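Local coordinates for L0028 (Mitochondria associated protein) (Escherichia coli, PDB 3GCG) that probably acts as a type III secreted effector of the WxxxE group that switches on host Rho-family GTPases by promoting guanine nucleotide exchange, at residues T55-L60 with E74-I79; D61-C64 with N68-I71; F80-N85 with Q160-E165; E141-N146 with S153-I158. All coordinates share one frame; numbering follows the deposited sequence.

Contact 1. Residues T55-L60 with E74-I79; sequences TVNRTL and ETKGHI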
loop_
_atom_site.group_PDB
_atom_site.type_symbol
_atom_site.label_atom_id
_atom_site.label_comp_id
_atom_site.label_asym_id
_atom_site.label_seq_id
_atom_site.Cartn_x
_atom_site.Cartn_y
_atom_site.Cartn_z
ATOM N N THR B 55 6.661 -1.623 -11.481
ATOM C CA THR B 55 6.446 -1.655 -12.932
ATOM C C THR B 55 6.590 -3.109 -13.382
ATOM O O THR B 55 5.816 -3.597 -14.199
ATOM C CB THR B 55 7.486 -0.785 -13.688
ATOM O OG1 THR B 55 7.315 0.588 -13.325
ATOM C CG2 THR B 55 7.298 -0.901 -15.193
ATOM N N VAL B 56 7.581 -3.801 -12.824
ATOM C CA VAL B 56 7.804 -5.199 -13.162
ATOM C C VAL B 56 6.644 -6.059 -12.676
ATOM O O VAL B 56 6.121 -6.875 -13.426
ATOM C CB VAL B 56 9.110 -5.734 -12.540
ATOM C CG1 VAL B 56 9.195 -7.230 -12.741
ATOM C CG2 VAL B 56 10.315 -5.054 -13.174
ATOM N N ASN B 57 6.245 -5.883 -11.420
ATOM C CA ASN B 57 5.136 -6.657 -10.870
ATOM C C ASN B 57 3.834 -6.407 -11.619
ATOM O O ASN B 57 3.007 -7.298 -11.756
ATOM C CB ASN B 57 4.940 -6.341 -9.388
ATOM C CG ASN B 57 5.753 -7.243 -8.500
ATOM O OD1 ASN B 57 5.753 -8.454 -8.677
ATOM N ND2 ASN B 57 6.450 -6.660 -7.531
ATOM N N ARG B 58 3.671 -5.182 -12.093
ATOM C CA ARG B 58 2.492 -4.771 -12.841
ATOM C C ARG B 58 2.450 -5.531 -14.163
ATOM O O ARG B 58 1.387 -5.961 -14.617
ATOM C CB ARG B 58 2.577 -3.273 -13.122
ATOM C CG ARG B 58 1.255 -2.577 -13.250
ATOM C CD ARG B 58 1.245 -1.346 -12.352
ATOM N NE ARG B 58 -0.068 -1.145 -11.756
ATOM C CZ ARG B 58 -1.073 -0.514 -12.349
ATOM N NH1 ARG B 58 -0.927 0.004 -13.560
ATOM N NH2 ARG B 58 -2.239 -0.434 -11.738
ATOM N N THR B 59 3.617 -5.679 -14.785
ATOM C CA THR B 59 3.711 -6.381 -16.057
ATOM C C THR B 59 3.399 -7.861 -15.836
ATOM O O THR B 59 2.764 -8.506 -16.673
ATOM C CB THR B 59 5.123 -6.228 -16.670
ATOM O OG1 THR B 59 5.434 -4.836 -16.811
ATOM C CG2 THR B 59 5.187 -6.886 -18.034
ATOM N N LEU B 60 3.848 -8.393 -14.705
ATOM C CA LEU B 60 3.583 -9.788 -14.392
ATOM C C LEU B 60 2.090 -9.986 -14.161
ATOM O O LEU B 60 1.516 -10.972 -14.620
ATOM C CB LEU B 60 4.374 -10.218 -13.152
ATOM C CG LEU B 60 5.842 -10.546 -13.428
ATOM C CD1 LEU B 60 6.609 -10.716 -12.127
ATOM C CD2 LEU B 60 5.903 -11.813 -14.263
ATOM N N GLU B 74 9.175 -18.868 -7.313
ATOM C CA GLU B 74 10.539 -19.205 -7.715
ATOM C C GLU B 74 10.756 -18.531 -9.061
ATOM O O GLU B 74 11.658 -17.712 -9.232
ATOM C CB GLU B 74 10.712 -20.717 -7.884
ATOM C CG GLU B 74 12.172 -21.132 -8.069
ATOM C CD GLU B 74 12.344 -22.616 -8.367
ATOM O OE1 GLU B 74 11.671 -23.440 -7.707
ATOM O OE2 GLU B 74 13.163 -22.958 -9.253
ATOM N N THR B 75 9.899 -18.888 -10.010
ATOM C CA THR B 75 9.953 -18.337 -11.352
ATOM C C THR B 75 9.881 -16.816 -11.296
ATOM O O THR B 75 10.558 -16.129 -12.051
ATOM C CB THR B 75 8.797 -18.882 -12.203
ATOM O OG1 THR B 75 8.806 -20.315 -12.141
ATOM C CG2 THR B 75 8.946 -18.448 -13.654
ATOM N N LYS B 76 9.064 -16.288 -10.395
ATOM C CA LYS B 76 8.955 -14.841 -10.257
ATOM C C LYS B 76 10.342 -14.272 -9.929
ATOM O O LYS B 76 10.751 -13.246 -10.474
ATOM C CB LYS B 76 7.964 -14.496 -9.152
ATOM C CG LYS B 76 7.703 -13.019 -8.962
ATOM C CD LYS B 76 6.734 -12.820 -7.804
ATOM C CE LYS B 76 6.476 -11.348 -7.490
ATOM N NZ LYS B 76 5.430 -11.215 -6.427
ATOM N N GLY B 77 11.066 -14.959 -9.049
ATOM C CA GLY B 77 12.399 -14.516 -8.682
ATOM C C GLY B 77 13.360 -14.543 -9.859
ATOM O O GLY B 77 14.163 -13.623 -10.041
ATOM N N HIS B 78 13.294 -15.592 -10.671
ATOM C CA HIS B 78 14.187 -15.664 -11.817
ATOM C C HIS B 78 13.895 -14.486 -12.748
ATOM O O HIS B 78 14.812 -13.883 -13.318
ATOM C CB HIS B 78 14.010 -16.989 -12.557
ATOM C CG HIS B 78 14.261 -18.191 -11.704
ATOM N ND1 HIS B 78 15.425 -18.363 -10.988
ATOM C CD2 HIS B 78 13.491 -19.275 -11.440
ATOM C CE1 HIS B 78 15.364 -19.502 -10.318
ATOM N NE2 HIS B 78 14.202 -20.074 -10.575
ATOM N N ILE B 79 12.616 -14.149 -12.884
ATOM C CA ILE B 79 12.228 -13.038 -13.742
ATOM C C ILE B 79 12.769 -11.725 -13.175
ATOM O O ILE B 79 13.297 -10.894 -13.916
ATOM C CB ILE B 79 10.686 -12.976 -13.908
ATOM C CG1 ILE B 79 10.216 -14.164 -14.762
ATOM C CG2 ILE B 79 10.277 -11.680 -14.580
ATOM C CD1 ILE B 79 8.711 -14.313 -14.860
#

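Contact 2. Residues D61-C64 with N68-I71; sequences DDYC and NSVI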
loop_
_atom_site.group_PDB
_atom_site.type_symbol
_atom_site.label_atom_id
_atom_site.label_comp_id
_atom_site.label_asym_id
_atom_site.label_seq_id
_atom_site.Cartn_x
_atom_site.Cartn_y
_atom_site.Cartn_z
ATOM N N ASP B 61 1.469 -9.046 -13.447
ATOM C CA ASP B 61 0.037 -9.118 -13.172
ATOM C C ASP B 61 -0.749 -9.138 -14.483
ATOM O O ASP B 61 -1.667 -9.939 -14.655
ATOM C CB ASP B 61 -0.439 -7.913 -12.342
ATOM C CG ASP B 61 -0.032 -7.994 -10.867
ATOM O OD1 ASP B 61 0.028 -9.105 -10.300
ATOM O OD2 ASP B 61 0.202 -6.929 -10.265
ATOM N N ASP B 62 -0.387 -8.241 -15.399
ATOM C CA ASP B 62 -1.069 -8.162 -16.682
ATOM C C ASP B 62 -0.900 -9.439 -17.475
ATOM O O ASP B 62 -1.826 -9.886 -18.150
ATOM C CB ASP B 62 -0.560 -6.972 -17.491
ATOM C CG ASP B 62 -1.051 -5.649 -16.942
ATOM O OD1 ASP B 62 -2.116 -5.634 -16.286
ATOM O OD2 ASP B 62 -0.386 -4.619 -17.176
ATOM N N TYR B 63 0.286 -10.031 -17.387
ATOM C CA TYR B 63 0.561 -11.271 -18.093
ATOM C C TYR B 63 -0.289 -12.414 -17.553
ATOM O O TYR B 63 -0.918 -13.138 -18.320
ATOM C CB TYR B 63 2.034 -11.653 -17.961
ATOM C CG TYR B 63 2.347 -12.974 -18.619
ATOM C CD1 TYR B 63 2.513 -13.063 -20.003
ATOM C CD2 TYR B 63 2.419 -14.149 -17.865
ATOM C CE1 TYR B 63 2.739 -14.285 -20.619
ATOM C CE2 TYR B 63 2.644 -15.375 -18.471
ATOM C CZ TYR B 63 2.802 -15.438 -19.849
ATOM O OH TYR B 63 3.015 -16.657 -20.458
ATOM N N CYS B 64 -0.301 -12.582 -16.235
ATOM C CA CYS B 64 -1.070 -13.659 -15.618
ATOM C C CYS B 64 -2.572 -13.496 -15.810
ATOM O O CYS B 64 -3.289 -14.476 -15.985
ATOM C CB CYS B 64 -0.753 -13.767 -14.119
ATOM S SG CYS B 64 0.900 -14.422 -13.732
ATOM N N ASN B 68 -4.357 -16.280 -17.571
ATOM C CA ASN B 68 -4.895 -17.134 -16.521
ATOM C C ASN B 68 -3.783 -18.019 -15.971
ATOM O O ASN B 68 -4.042 -19.043 -15.330
ATOM C CB ASN B 68 -6.014 -18.007 -17.079
ATOM C CG ASN B 68 -7.135 -17.190 -17.674
ATOM O OD1 ASN B 68 -7.849 -16.494 -16.957
ATOM N ND2 ASN B 68 -7.289 -17.261 -18.995
ATOM N N SER B 69 -2.542 -17.619 -16.230
ATOM C CA SER B 69 -1.393 -18.377 -15.765
ATOM C C SER B 69 -1.117 -18.127 -14.292
ATOM O O SER B 69 -1.618 -17.175 -13.702
ATOM C CB SER B 69 -0.146 -18.010 -16.574
ATOM O OG SER B 69 -0.256 -18.442 -17.918
ATOM N N VAL B 70 -0.319 -19.008 -13.707
ATOM C CA VAL B 70 0.077 -18.893 -12.318
ATOM C C VAL B 70 1.567 -19.156 -12.305
ATOM O O VAL B 70 2.009 -20.267 -12.601
ATOM C CB VAL B 70 -0.611 -19.939 -11.422
ATOM C CG1 VAL B 70 0.041 -19.943 -10.039
ATOM C CG2 VAL B 70 -2.098 -19.626 -11.299
ATOM N N ILE B 71 2.343 -18.128 -11.988
ATOM C CA ILE B 71 3.791 -18.261 -11.940
ATOM C C ILE B 71 4.248 -18.433 -10.498
ATOM O O ILE B 71 3.913 -17.623 -9.632
ATOM C CB ILE B 71 4.477 -17.021 -12.543
ATOM C CG1 ILE B 71 5.971 -17.040 -12.212
ATOM C CG2 ILE B 71 3.818 -15.761 -12.017
ATOM C CD1 ILE B 71 6.695 -15.768 -12.576
#

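Contact 3. Residues F80-N85 with Q160-E165; sequences FRAVEN and QNAILE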
loop_
_atom_site.group_PDB
_atom_site.type_symbol
_atom_site.label_atom_id
_atom_site.label_comp_id
_atom_site.label_asym_id
_atom_site.label_seq_id
_atom_site.Cartn_x
_atom_site.Cartn_y
_atom_site.Cartn_z
ATOM N N PHE B 80 12.663 -11.553 -11.862
ATOM C CA PHE B 80 13.156 -10.343 -11.236
ATOM C C PHE B 80 14.674 -10.194 -11.348
ATOM O O PHE B 80 15.173 -9.094 -11.575
ATOM C CB PHE B 80 12.719 -10.279 -9.768
ATOM C CG PHE B 80 11.524 -9.393 -9.542
ATOM C CD1 PHE B 80 10.243 -9.841 -9.821
ATOM C CD2 PHE B 80 11.695 -8.082 -9.110
ATOM C CE1 PHE B 80 9.150 -8.994 -9.676
ATOM C CE2 PHE B 80 10.614 -7.229 -8.963
ATOM C CZ PHE B 80 9.338 -7.682 -9.249
ATOM N N ARG B 81 15.407 -11.293 -11.201
ATOM C CA ARG B 81 16.859 -11.233 -11.315
ATOM C C ARG B 81 17.239 -10.939 -12.765
ATOM O O ARG B 81 18.182 -10.185 -13.034
ATOM C CB ARG B 81 17.499 -12.551 -10.873
ATOM C CG ARG B 81 18.745 -12.368 -10.004
ATOM C CD ARG B 81 19.635 -11.220 -10.508
ATOM N NE ARG B 81 20.769 -10.968 -9.619
ATOM C CZ ARG B 81 21.560 -9.898 -9.685
ATOM N NH1 ARG B 81 21.349 -8.962 -10.602
ATOM N NH2 ARG B 81 22.568 -9.763 -8.831
ATOM N N ALA B 82 16.494 -11.528 -13.701
ATOM C CA ALA B 82 16.751 -11.309 -15.118
ATOM C C ALA B 82 16.569 -9.832 -15.440
ATOM O O ALA B 82 17.407 -9.221 -16.103
ATOM C CB ALA B 82 15.809 -12.156 -15.963
ATOM N N VAL B 83 15.477 -9.249 -14.962
ATOM C CA VAL B 83 15.235 -7.833 -15.210
ATOM C C VAL B 83 16.276 -7.028 -14.460
ATOM O O VAL B 83 16.692 -5.962 -14.905
ATOM C CB VAL B 83 13.849 -7.399 -14.727
ATOM C CG1 VAL B 83 13.738 -5.883 -14.771
ATOM C CG2 VAL B 83 12.785 -8.028 -15.606
ATOM N N GLU B 84 16.689 -7.563 -13.316
ATOM C CA GLU B 84 17.682 -6.927 -12.463
ATOM C C GLU B 84 19.016 -6.839 -13.205
ATOM O O GLU B 84 19.652 -5.784 -13.224
ATOM C CB GLU B 84 17.826 -7.741 -11.170
ATOM C CG GLU B 84 18.557 -7.050 -10.037
ATOM C CD GLU B 84 18.292 -7.718 -8.691
ATOM O OE1 GLU B 84 18.512 -8.945 -8.572
ATOM O OE2 GLU B 84 17.864 -7.017 -7.749
ATOM N N ASN B 85 19.427 -7.943 -13.828
ATOM C CA ASN B 85 20.682 -7.970 -14.574
ATOM C C ASN B 85 20.619 -7.058 -15.788
ATOM O O ASN B 85 21.544 -6.299 -16.047
ATOM C CB ASN B 85 21.012 -9.385 -15.059
ATOM C CG ASN B 85 21.180 -10.373 -13.926
ATOM O OD1 ASN B 85 21.639 -10.019 -12.843
ATOM N ND2 ASN B 85 20.824 -11.629 -14.179
ATOM N N GLN B 160 8.725 -8.376 -20.249
ATOM C CA GLN B 160 7.973 -9.259 -21.140
ATOM C C GLN B 160 8.891 -10.335 -21.712
ATOM O O GLN B 160 8.519 -11.509 -21.816
ATOM C CB GLN B 160 7.356 -8.460 -22.299
ATOM C CG GLN B 160 6.167 -7.599 -21.913
ATOM C CD GLN B 160 5.584 -6.834 -23.092
ATOM O OE1 GLN B 160 6.269 -6.024 -23.723
ATOM N NE2 GLN B 160 4.309 -7.083 -23.390
ATOM N N ASN B 161 10.093 -9.916 -22.088
ATOM C CA ASN B 161 11.083 -10.817 -22.658
ATOM C C ASN B 161 11.581 -11.799 -21.598
ATOM O O ASN B 161 12.001 -12.905 -21.924
ATOM C CB ASN B 161 12.255 -10.010 -23.224
ATOM C CG ASN B 161 12.937 -10.713 -24.380
ATOM O OD1 ASN B 161 14.068 -11.186 -24.256
ATOM N ND2 ASN B 161 12.244 -10.794 -25.514
ATOM N N ALA B 162 11.546 -11.385 -20.333
ATOM C CA ALA B 162 11.972 -12.255 -19.238
ATOM C C ALA B 162 10.878 -13.298 -19.038
ATOM O O ALA B 162 11.151 -14.495 -18.926
ATOM C CB ALA B 162 12.165 -11.443 -17.955
ATOM N N ILE B 163 9.633 -12.833 -18.995
ATOM C CA ILE B 163 8.502 -13.734 -18.826
ATOM C C ILE B 163 8.533 -14.791 -19.940
ATOM O O ILE B 163 8.366 -15.986 -19.692
ATOM C CB ILE B 163 7.171 -12.959 -18.896
ATOM C CG1 ILE B 163 7.080 -11.990 -17.718
ATOM C CG2 ILE B 163 5.991 -13.933 -18.886
ATOM C CD1 ILE B 163 5.855 -11.091 -17.759
ATOM N N LEU B 164 8.757 -14.339 -21.169
ATOM C CA LEU B 164 8.811 -15.246 -22.301
ATOM C C LEU B 164 9.918 -16.281 -22.114
ATOM O O LEU B 164 9.725 -17.468 -22.363
ATOM C CB LEU B 164 9.066 -14.463 -23.590
ATOM C CG LEU B 164 8.098 -14.767 -24.736
ATOM C CD1 LEU B 164 8.602 -14.085 -26.007
ATOM C CD2 LEU B 164 7.983 -16.282 -24.946
ATOM N N GLU B 165 11.079 -15.817 -21.669
ATOM C CA GLU B 165 12.218 -16.695 -21.465
ATOM C C GLU B 165 12.073 -17.686 -20.313
ATOM O O GLU B 165 12.448 -18.851 -20.443
ATOM C CB GLU B 165 13.473 -15.863 -21.238
ATOM C CG GLU B 165 14.742 -16.685 -21.125
ATOM C CD GLU B 165 15.952 -15.823 -20.841
ATOM O OE1 GLU B 165 15.921 -14.633 -21.211
ATOM O OE2 GLU B 165 16.933 -16.330 -20.260
#

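Contact 4. Residues E141-N146 with S153-I158; sequences EIFERN and SEIKAI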
loop_
_atom_site.group_PDB
_atom_site.type_symbol
_atom_site.label_atom_id
_atom_site.label_comp_id
_atom_site.label_asym_id
_atom_site.label_seq_id
_atom_site.Cartn_x
_atom_site.Cartn_y
_atom_site.Cartn_z
ATOM N N GLU B 141 5.414 10.020 -15.541
ATOM C CA GLU B 141 6.059 11.148 -16.191
ATOM C C GLU B 141 7.120 11.738 -15.257
ATOM O O GLU B 141 8.203 12.111 -15.700
ATOM C CB GLU B 141 5.006 12.196 -16.582
ATOM C CG GLU B 141 3.919 11.629 -17.506
ATOM C CD GLU B 141 2.866 12.653 -17.938
ATOM O OE1 GLU B 141 2.252 13.304 -17.065
ATOM O OE2 GLU B 141 2.638 12.797 -19.160
ATOM N N ILE B 142 6.821 11.791 -13.961
ATOM C CA ILE B 142 7.760 12.331 -12.981
ATOM C C ILE B 142 8.955 11.415 -12.811
ATOM O O ILE B 142 10.081 11.874 -12.606
ATOM C CB ILE B 142 7.093 12.535 -11.613
ATOM C CG1 ILE B 142 6.190 13.768 -11.672
ATOM C CG2 ILE B 142 8.145 12.691 -10.523
ATOM C CD1 ILE B 142 5.516 14.103 -10.364
ATOM N N PHE B 143 8.703 10.117 -12.897
ATOM C CA PHE B 143 9.755 9.127 -12.764
ATOM C C PHE B 143 10.748 9.210 -13.924
ATOM O O PHE B 143 11.961 9.256 -13.714
ATOM C CB PHE B 143 9.148 7.721 -12.729
ATOM C CG PHE B 143 10.172 6.619 -12.780
ATOM C CD1 PHE B 143 10.982 6.351 -11.677
ATOM C CD2 PHE B 143 10.338 5.864 -13.938
ATOM C CE1 PHE B 143 11.944 5.347 -11.720
ATOM C CE2 PHE B 143 11.299 4.850 -14.001
ATOM C CZ PHE B 143 12.108 4.589 -12.885
ATOM N N GLU B 144 10.225 9.222 -15.145
ATOM C CA GLU B 144 11.064 9.262 -16.339
ATOM C C GLU B 144 11.882 10.535 -16.540
ATOM O O GLU B 144 12.863 10.527 -17.271
ATOM C CB GLU B 144 10.212 8.993 -17.582
ATOM C CG GLU B 144 9.471 7.671 -17.510
ATOM C CD GLU B 144 8.726 7.340 -18.782
ATOM O OE1 GLU B 144 8.118 8.255 -19.378
ATOM O OE2 GLU B 144 8.738 6.158 -19.179
ATOM N N ARG B 145 11.492 11.626 -15.895
ATOM C CA ARG B 145 12.239 12.866 -16.047
ATOM C C ARG B 145 13.338 13.008 -15.001
ATOM O O ARG B 145 14.306 13.745 -15.201
ATOM C CB ARG B 145 11.295 14.061 -15.968
ATOM C CG ARG B 145 10.172 13.982 -16.977
ATOM C CD ARG B 145 9.524 15.329 -17.187
ATOM N NE ARG B 145 8.536 15.284 -18.256
ATOM C CZ ARG B 145 7.953 16.357 -18.776
ATOM N NH1 ARG B 145 8.264 17.569 -18.323
ATOM N NH2 ARG B 145 7.061 16.219 -19.749
ATOM N N ASN B 146 13.204 12.280 -13.900
ATOM C CA ASN B 146 14.179 12.361 -12.827
ATOM C C ASN B 146 14.919 11.050 -12.567
ATOM O O ASN B 146 15.919 11.037 -11.856
ATOM C CB ASN B 146 13.471 12.831 -11.555
ATOM C CG ASN B 146 12.827 14.204 -11.721
ATOM O OD1 ASN B 146 13.421 15.227 -11.384
ATOM N ND2 ASN B 146 11.616 14.230 -12.258
ATOM N N SER B 153 8.387 2.024 -20.639
ATOM C CA SER B 153 8.096 1.154 -21.781
ATOM C C SER B 153 9.230 0.157 -21.945
ATOM O O SER B 153 9.020 -1.006 -22.288
ATOM C CB SER B 153 7.963 1.972 -23.063
ATOM O OG SER B 153 9.186 2.619 -23.372
ATOM N N GLU B 154 10.443 0.624 -21.692
ATOM C CA GLU B 154 11.608 -0.230 -21.801
ATOM C C GLU B 154 11.557 -1.309 -20.712
ATOM O O GLU B 154 11.716 -2.496 -20.996
ATOM C CB GLU B 154 12.875 0.620 -21.686
ATOM C CG GLU B 154 12.852 1.831 -22.614
ATOM C CD GLU B 154 14.180 2.561 -22.673
ATOM O OE1 GLU B 154 14.733 2.885 -21.599
ATOM O OE2 GLU B 154 14.663 2.815 -23.796
ATOM N N ILE B 155 11.322 -0.888 -19.471
ATOM C CA ILE B 155 11.219 -1.811 -18.343
ATOM C C ILE B 155 10.182 -2.894 -18.663
ATOM O O ILE B 155 10.431 -4.085 -18.462
ATOM C CB ILE B 155 10.793 -1.057 -17.058
ATOM C CG1 ILE B 155 11.888 -0.077 -16.647
ATOM C CG2 ILE B 155 10.518 -2.032 -15.932
ATOM C CD1 ILE B 155 11.467 0.852 -15.535
ATOM N N LYS B 156 9.021 -2.470 -19.158
ATOM C CA LYS B 156 7.947 -3.393 -19.529
ATOM C C LYS B 156 8.384 -4.413 -20.579
ATOM O O LYS B 156 8.126 -5.607 -20.440
ATOM C CB LYS B 156 6.748 -2.630 -20.088
ATOM C CG LYS B 156 5.897 -1.904 -19.057
ATOM C CD LYS B 156 4.590 -1.412 -19.691
ATOM C CE LYS B 156 3.672 -0.771 -18.660
ATOM N NZ LYS B 156 2.351 -0.377 -19.242
ATOM N N ALA B 157 9.025 -3.928 -21.639
ATOM C CA ALA B 157 9.487 -4.788 -22.728
ATOM C C ALA B 157 10.525 -5.790 -22.220
ATOM O O ALA B 157 10.442 -6.982 -22.497
ATOM C CB ALA B 157 10.079 -3.933 -23.851
ATOM N N ILE B 158 11.506 -5.291 -21.475
ATOM C CA ILE B 158 12.534 -6.149 -20.914
ATOM C C ILE B 158 11.883 -7.240 -20.063
ATOM O O ILE B 158 12.256 -8.410 -20.152
ATOM C CB ILE B 158 13.506 -5.331 -20.048
ATOM C CG1 ILE B 158 14.296 -4.367 -20.939
ATOM C CG2 ILE B 158 14.420 -6.265 -19.267
ATOM C CD1 ILE B 158 15.244 -3.460 -20.175
HETATM O O HOH W 1 7.836 4.830 -21.476
#

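Contact 1. Residues T55-L60 with E74-I79
L60, K76 and I79, together with N57, join helix 41-67 to helix 73-87, consecutive helices in the all-helical fold of the IpaB/EvcA family. The short axes stay 11.8 Å apart and run at 130° to each other, a wide helix pair in which long side chains, not backbones, make the meeting.

The apolar part is carried by L60. It points toward helix 73-87, its CG anti to the carbonyl carbon (chi1 -80°), and each methyl finds its own partner there. CD2 of L60 lies 3.8 Å from I79 CD1, the two side chains sliding past each other in opposite directions, while CD1 of L60 rests on the aliphatic stem of K76, 4.1 Å from K76 CG. F80 and I163 also pack on L60, and V56 beside it reaches F80 and V83, so the interface continues into the packing between helices 73-87 and 152-166.

The polar part is a crossing of N57 and K76 at about a right angle. The lysine chain is extended beyond CG and passes across the amide: N57 OD1 is 3.2 Å from K76 CE and 3.6 Å from K76 NZ. The amide is oriented by its other branch, since N57 ND2 donates to the carbonyl oxygens of G95 and M93. Both N57 and K76 also pack against polar side chains of the other protein in the assembly, and an acidic side chain of that protein pairs with R58 NH2.

Within helix 41-67, T55 O accepts two bonds from T59, one from OG1 at 2.9 Å and one from the backbone N at 3.1 Å, arriving from opposite faces of the carbonyl plane.

Contact 2. Residues D61-C64 with N68-I71
C64 meets N68, S69 and I71 in a local contact near the molecular surface, where the chain leaves helix 41-67, turns, and heads into helix 73-87. The closest CA atoms, those of C64 and S69, are 4.7 Å apart, so the loop folds back directly on the last turn of the helix.

The backbone part centres on C64 O, which receives two weak hydrogen bonds: N68 N reaches it at 2.6 Å and S69 N at 3.2 Å, both strongly bent. N68 has a positive phi of 65° and is the first residue beyond the helix to abandon helical angles. The positive phi and the weak S69 N bond five residues back recall a Schellman ending, but N68 N is also bonded to C64 O, so the match is only partial.

C64 also packs by its side chain. Its SG, set anti to the carbonyl carbon (chi1 -71°), touches I71 CG2 at 3.6 Å, and C64 CB lies 3.5 Å from S69 O. I71 then continues onto K76 and I79 of helix 73-87. The Y63 ring comes obliquely past S69, with Y63 CE2 4.3 Å from S69 OG.

An aromatic side chain of the other protein in the assembly packs on C64, and D61, one turn earlier, accepts hydrogen bonds from that same chain through both OD1 and OD2.

Contact 3. Residues F80-N85 with Q160-E165
A82 and A162 face each other methyl to methyl: A82 CB is 4.2 Å from A162 CB, and the two CA atoms are 6.4 Å apart. The same A162 methyl also touches V83, whose CG2 lies 4.2 Å from A162 CB. One methyl thus rests on two adjacent residues of helix 73-87, and no hydrogen bond crosses the contact. Alanine on both sides lets the backbones come close at this point.

V83 divides its branches between two neighbours. With CG1 anti to the backbone N (chi1 170°), CG2 is left for A162, while CG1 is the branch turned to helix 41-67. L91 and T159 pack on V83 as well, and I79, one turn before V83, also touches A162. F80 points away from helix 152-166 and packs on L91 and M93, whereas I163, next to A162, packs on I79 and on Y63.

On another side of helix 73-87, R81 and E84 form a salt bridge one turn apart. E84 OE1 sits above one guanidinium face, 3.2 Å from R81 NE, so charge holds the pair without an N-H directed at the oxygen; the other oxygen, E84 OE2, accepts a hydrogen bond from L91 N.

The arrangement is close alanine-mediated helix packing, here bringing helices 73-87 and 152-166 together against helix 41-67 in the all-helical fold of the IpaB/EvcA family.

Contact 4. Residues E141-N146 with S153-I158
E144 and S153 mark the nearest approach of the two backbones, yet their CA atoms stay 10.2 Å apart. The contact spans a helix-loop-helix turn of the all-helical IpaB/EvcA fold, helix 124-146 leading through a short loop into helix 152-166, and side chains and a water make the link.

The polar bridge runs from a carboxylate to the start of a helix. E144 OE2 and S153 N are 4.4 Å apart, and water 1 joins them, donating to E144 OE2 at 2.8 Å and accepting from S153 N at 3.0 Å. The direct partner of the same oxygen is V152 N, so E144 OE2 serves two successive backbone amides in the first turn of helix 152-166, one directly and one through water. A negative charge placed here probably interacts favourably with that helix end.

The apolar touch is slight. F143 CE2 approaches I155 CD1 to 4.3 Å, the methyl lying obliquely to the ring, which a CG anti to the backbone N (chi1 172°) turns toward helix 152-166. F143 is also stacked with Y51 and F147, and both F143 and I155 rest on I52 of helix 41-67.

N146, also weakly bonded to T24 OG1, folds its amide back on the preceding turn: N146 ND2 donates to I142 O at 2.8 Å, nearly straight at 165° and in the carbonyl plane.

Overall arrangement
Contacts 1, 2 and 3 gather on one side of the chain's centre, where helices 41-67, 73-87 and 152-166 pack together. Contact 2 is nested in the loop closed by contact 1, their centres 10 Å apart; contact 3 follows both in sequence, its centre 7 Å from that of contact 1, with which it shares helix 73-87. Contact 4 is nested in the loop closed by contact 3, and both use helix 152-166, though their centres lie 16 Å apart. Contact 4 ties that cluster to helix 124-146, nearer the middle of the molecule. Contacts 1 and 2 also reach the partner protein, so helix 41-67 serves both the internal packing and the intermolecular interface.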